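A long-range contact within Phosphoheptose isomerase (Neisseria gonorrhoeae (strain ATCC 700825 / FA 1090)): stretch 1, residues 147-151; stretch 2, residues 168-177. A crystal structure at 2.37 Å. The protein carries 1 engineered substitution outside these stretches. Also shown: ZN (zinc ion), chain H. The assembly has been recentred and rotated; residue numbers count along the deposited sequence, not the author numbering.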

ATOM      1  N   LEU A 147       9.846   8.213 -17.969  1.00 31.02           N
ATOM      2  CA  LEU A 147       8.965   7.433 -18.820  1.00 30.22           C
ATOM      3  C   LEU A 147       7.740   8.294 -19.099  1.00 29.42           C
ATOM      4  O   LEU A 147       6.895   8.472 -18.216  1.00 28.49           O
ATOM      5  CB  LEU A 147       8.589   6.099 -18.157  1.00 31.27           C
ATOM      6  CG  LEU A 147       9.649   4.993 -18.299  1.00 31.91           C
ATOM      7  CD1 LEU A 147      10.920   5.371 -17.547  1.00 34.32           C
ATOM      8  CD2 LEU A 147       9.148   3.652 -17.805  1.00 31.69           C
ATOM      9  N   THR A 148       7.666   8.841 -20.318  1.00 29.63           N
ATOM     10  CA  THR A 148       6.582   9.753 -20.731  1.00 29.99           C
ATOM     11  C   THR A 148       5.824   9.256 -21.954  1.00 30.80           C
ATOM     12  O   THR A 148       6.194   8.249 -22.556  1.00 30.56           O
ATOM     13  CB  THR A 148       7.109  11.173 -21.039  1.00 30.75           C
ATOM     14  OG1 THR A 148       7.881  11.154 -22.246  1.00 30.74           O
ATOM     15  CG2 THR A 148       7.967  11.711 -19.883  1.00 30.19           C
ATOM     16  N   GLY A 149       4.752   9.968 -22.301  1.00 32.93           N
ATOM     17  CA  GLY A 149       3.973   9.708 -23.518  1.00 33.17           C
ATOM     18  C   GLY A 149       3.662  10.991 -24.247  1.00 33.77           C
ATOM     19  O   GLY A 149       4.009  12.069 -23.778  1.00 34.63           O
ATOM     20  N   ARG A 150       2.996  10.869 -25.390  1.00 37.81           N
ATOM     21  CA  ARG A 150       2.629  12.019 -26.251  1.00 40.04           C
ATOM     22  C   ARG A 150       3.894  12.775 -26.748  1.00 39.47           C
ATOM     23  O   ARG A 150       4.732  12.153 -27.404  1.00 37.55           O
ATOM     24  CB  ARG A 150       1.573  12.911 -25.565  1.00 40.83           C
ATOM     25  CG  ARG A 150       0.274  12.166 -25.319  1.00 42.78           C
ATOM     26  CD  ARG A 150      -0.638  12.815 -24.292  1.00 45.49           C
ATOM     27  NE  ARG A 150      -1.702  11.881 -23.895  1.00 48.23           N
ATOM     28  CZ  ARG A 150      -2.757  12.180 -23.132  1.00 51.58           C
ATOM     29  NH1 ARG A 150      -2.931  13.413 -22.650  1.00 53.50           N
ATOM     30  NH2 ARG A 150      -3.653  11.234 -22.845  1.00 51.13           N
ATOM     31  N   ASP A 151       4.045  14.069 -26.444  1.00 40.59           N
ATOM     32  CA  ASP A 151       5.253  14.830 -26.848  1.00 42.06           C
ATOM     33  C   ASP A 151       6.315  14.909 -25.750  1.00 40.06           C
ATOM     34  O   ASP A 151       7.356  15.530 -25.944  1.00 41.78           O
ATOM     35  CB  ASP A 151       4.891  16.244 -27.365  1.00 44.00           C
ATOM     36  CG  ASP A 151       4.310  17.170 -26.286  1.00 46.80           C
ATOM     37  OD1 ASP A 151       4.251  16.794 -25.090  1.00 48.36           O
ATOM     38  OD2 ASP A 151       3.907  18.299 -26.650  1.00 47.80           O
TER
HETATM   39 ZN    ZN H 301      -4.491   1.967 -17.318  1.00 49.15          ZN
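Stretch 2 (168-177) VPHPRTARIQ

Stretch 1 enters as a β-strand, with Leu 147 and Thr 148 in extended conformation, and passes through Gly 149 into an irregular segment at Arg 150 and Asp 151. Arg 150 marks the change of course: its φ/ψ of 61°/-121° departs sharply from the extended values before it. Stretch 2 runs alongside in the same direction at first. Val 168 lies next to Gly 149 in parallel register, their CA atoms 4.6 Å apart, and the pairing is loose. Pro 169, His 170 and Pro 171 then carry the chain past Arg 150, where the CA atoms of Arg 150 and His 170 are 5.1 Å apart. Arg 172 takes the N-cap position, and a helix begins at Thr 173 and continues beyond Gln 177. Its first turn is marked by backbone hydrogen bonds from Ile 176 N to Arg 172 O (3.1 Å) and from Gln 177 N to Thr 173 O (3.0 Å).

The best-formed backbone link between the stretches is the hydrogen bond from Val 168 N to Thr 148 O, 3.0 Å long and almost linear at 176°. The carbonyl of the same residue also faces stretch 1: Val 168 O receives a CA-H...O contact from Gly 149 CA at 3.4 Å; Arg 150 N is also close to this oxygen, at 3.2 Å from Val 168 O. Arg 150 N also makes a weak hydrogen bond to His 170 O (3.3 Å, 131°), so the backbone of Arg 150 lies near two carbonyl groups of stretch 2. Within stretch 2, His 170 N makes a weak hydrogen bond to Val 168 O at 2.9 Å.

Among the side chains, Ile 176 reaches back from the helix, its CA-to-CB bond directed toward stretch 1. Ile 176 CG2 packs 3.8 Å from Gly 149 CA and 4.1 Å from Thr 148 O, while Ile 176 CD1 lies 4.3 Å from Arg 150 CG. The absence of a side chain at Gly 149 is what admits this packing: an ideally placed CB there would fall only 2.5 Å from Ile 176 CD1, a clash.

Arg 150 contributes the largest covered area of any residue in the contact. Its CA-to-CB bond points away from stretch 2, yet the extended side chain (m at chi1, t at chi2 and chi3) brings its end back to the start of the helix. There Arg 150 NE donates a hydrogen bond to Pro 171 O at 2.9 Å, and Arg 150 NH2 adds a weak one to the same Pro 171 O at 3.3 Å. Thr 173 OG1 stands 3.1 Å from Arg 150 NH2, so the guanidinium group lies beside both the carbonyl before the N-cap and the first helical residue.

The CA-to-CB bond of His 170 points away from stretch 1, and His 170 ND1 accepts a hydrogen bond from Arg 172 N (3.3 Å). At the far end, Gln 177 makes no contact with stretch 1; Gln 177 OE1 binds the zinc ion ZN at 2.0 Å.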

ATOM      1  N   VAL A 168       7.107   7.451 -25.265  1.00 30.24           N
ATOM      2  CA  VAL A 168       6.269   6.641 -26.120  1.00 30.88           C
ATOM      3  C   VAL A 168       5.479   7.599 -27.013  1.00 32.91           C
ATOM      4  O   VAL A 168       4.632   8.337 -26.509  1.00 34.16           O
ATOM      5  CB  VAL A 168       5.306   5.769 -25.285  1.00 30.52           C
ATOM      6  CG1 VAL A 168       4.378   4.968 -26.190  1.00 30.97           C
ATOM      7  CG2 VAL A 168       6.096   4.838 -24.374  1.00 30.46           C
ATOM      8  N   PRO A 169       5.751   7.608 -28.338  1.00 34.39           N
ATOM      9  CA  PRO A 169       5.065   8.579 -29.194  1.00 35.09           C
ATOM     10  C   PRO A 169       3.668   8.083 -29.571  1.00 34.97           C
ATOM     11  O   PRO A 169       3.466   7.510 -30.644  1.00 39.62           O
ATOM     12  CB  PRO A 169       5.998   8.674 -30.400  1.00 34.82           C
ATOM     13  CG  PRO A 169       6.540   7.291 -30.532  1.00 35.14           C
ATOM     14  CD  PRO A 169       6.652   6.747 -29.128  1.00 34.77           C
ATOM     15  N   HIS A 170       2.721   8.271 -28.662  1.00 33.59           N
ATOM     16  CA  HIS A 170       1.347   7.821 -28.873  1.00 32.17           C
ATOM     17  C   HIS A 170       0.377   8.701 -28.094  1.00 31.75           C
ATOM     18  O   HIS A 170       0.725   9.167 -27.019  1.00 33.04           O
ATOM     19  CB  HIS A 170       1.184   6.347 -28.481  1.00 31.11           C
ATOM     20  CG  HIS A 170       0.032   5.683 -29.162  1.00 31.52           C
ATOM     21  ND1 HIS A 170      -1.240   5.707 -28.643  1.00 32.27           N
ATOM     22  CD2 HIS A 170      -0.064   5.044 -30.352  1.00 31.11           C
ATOM     23  CE1 HIS A 170      -2.069   5.094 -29.469  1.00 31.98           C
ATOM     24  NE2 HIS A 170      -1.377   4.668 -30.508  1.00 31.75           N
ATOM     25  N   PRO A 171      -0.819   8.972 -28.649  1.00 31.84           N
ATOM     26  CA  PRO A 171      -1.782   9.818 -27.933  1.00 32.80           C
ATOM     27  C   PRO A 171      -2.492   9.175 -26.724  1.00 33.65           C
ATOM     28  O   PRO A 171      -2.719   9.839 -25.712  1.00 33.89           O
ATOM     29  CB  PRO A 171      -2.820  10.152 -29.019  1.00 32.04           C
ATOM     30  CG  PRO A 171      -2.712   9.058 -30.007  1.00 31.77           C
ATOM     31  CD  PRO A 171      -1.247   8.751 -30.045  1.00 31.73           C
ATOM     32  N   ARG A 172      -2.897   7.922 -26.864  1.00 34.96           N
ATOM     33  CA  ARG A 172      -3.725   7.239 -25.862  1.00 36.34           C
ATOM     34  C   ARG A 172      -2.963   6.681 -24.629  1.00 34.90           C
ATOM     35  O   ARG A 172      -2.025   5.871 -24.739  1.00 33.76           O
ATOM     36  CB  ARG A 172      -4.551   6.150 -26.549  1.00 38.58           C
ATOM     37  CG  ARG A 172      -5.846   5.816 -25.847  1.00 42.96           C
ATOM     38  CD  ARG A 172      -6.720   4.927 -26.717  1.00 47.58           C
ATOM     39  NE  ARG A 172      -7.837   4.328 -25.982  1.00 50.88           N
ATOM     40  CZ  ARG A 172      -8.811   3.606 -26.533  1.00 50.98           C
ATOM     41  NH1 ARG A 172      -8.831   3.373 -27.840  1.00 49.54           N
ATOM     42  NH2 ARG A 172      -9.778   3.111 -25.765  1.00 53.62           N
ATOM     43  N   THR A 173      -3.403   7.141 -23.459  1.00 33.19           N
ATOM     44  CA  THR A 173      -2.901   6.726 -22.145  1.00 31.25           C
ATOM     45  C   THR A 173      -2.725   5.214 -21.958  1.00 29.39           C
ATOM     46  O   THR A 173      -1.671   4.758 -21.528  1.00 27.01           O
ATOM     47  CB  THR A 173      -3.871   7.241 -21.068  1.00 32.15           C
ATOM     48  OG1 THR A 173      -4.127   8.633 -21.312  1.00 34.87           O
ATOM     49  CG2 THR A 173      -3.295   7.066 -19.653  1.00 32.38           C
ATOM     50  N   ALA A 174      -3.769   4.451 -22.281  1.00 27.82           N
ATOM     51  CA  ALA A 174      -3.732   3.000 -22.193  1.00 27.15           C
ATOM     52  C   ALA A 174      -2.577   2.392 -23.005  1.00 27.37           C
ATOM     53  O   ALA A 174      -1.866   1.529 -22.511  1.00 28.18           O
ATOM     54  CB  ALA A 174      -5.069   2.409 -22.622  1.00 26.45           C
ATOM     55  N   ARG A 175      -2.363   2.864 -24.227  1.00 27.77           N
ATOM     56  CA  ARG A 175      -1.251   2.364 -25.052  1.00 28.38           C
ATOM     57  C   ARG A 175       0.116   2.770 -24.486  1.00 29.10           C
ATOM     58  O   ARG A 175       1.085   2.023 -24.596  1.00 29.57           O
ATOM     59  CB  ARG A 175      -1.376   2.875 -26.487  1.00 28.26           C
ATOM     60  CG  ARG A 175      -2.675   2.485 -27.182  1.00 28.01           C
ATOM     61  CD  ARG A 175      -2.750   1.003 -27.458  1.00 28.50           C
ATOM     62  NE  ARG A 175      -3.324   0.236 -26.364  1.00 29.01           N
ATOM     63  CZ  ARG A 175      -4.625   0.147 -26.075  1.00 30.35           C
ATOM     64  NH1 ARG A 175      -5.018  -0.607 -25.049  1.00 30.78           N
ATOM     65  NH2 ARG A 175      -5.544   0.792 -26.786  1.00 31.45           N
ATOM     66  N   ILE A 176       0.188   3.949 -23.876  1.00 30.10           N
ATOM     67  CA  ILE A 176       1.431   4.436 -23.279  1.00 30.16           C
ATOM     68  C   ILE A 176       1.826   3.582 -22.064  1.00 30.64           C
ATOM     69  O   ILE A 176       2.976   3.162 -21.972  1.00 31.89           O
ATOM     70  CB  ILE A 176       1.331   5.930 -22.899  1.00 29.39           C
ATOM     71  CG1 ILE A 176       1.141   6.786 -24.157  1.00 30.24           C
ATOM     72  CG2 ILE A 176       2.586   6.390 -22.169  1.00 28.86           C
ATOM     73  CD1 ILE A 176       0.400   8.076 -23.902  1.00 31.53           C
ATOM     74  N   GLN A 177       0.884   3.326 -21.155  1.00 30.76           N
ATOM     75  CA  GLN A 177       1.127   2.434 -20.005  1.00 32.58           C
ATOM     76  C   GLN A 177       1.647   1.067 -20.448  1.00 31.65           C
ATOM     77  O   GLN A 177       2.604   0.562 -19.883  1.00 31.10           O
ATOM     78  CB  GLN A 177      -0.138   2.252 -19.147  1.00 33.38           C
ATOM     79  CG  GLN A 177      -0.405   3.407 -18.189  1.00 36.33           C
ATOM     80  CD  GLN A 177      -1.856   3.494 -17.680  1.00 39.31           C
ATOM     81  OE1 GLN A 177      -2.701   2.622 -17.942  1.00 39.95           O
ATOM     82  NE2 GLN A 177      -2.146   4.570 -16.946  1.00 39.91           N
TER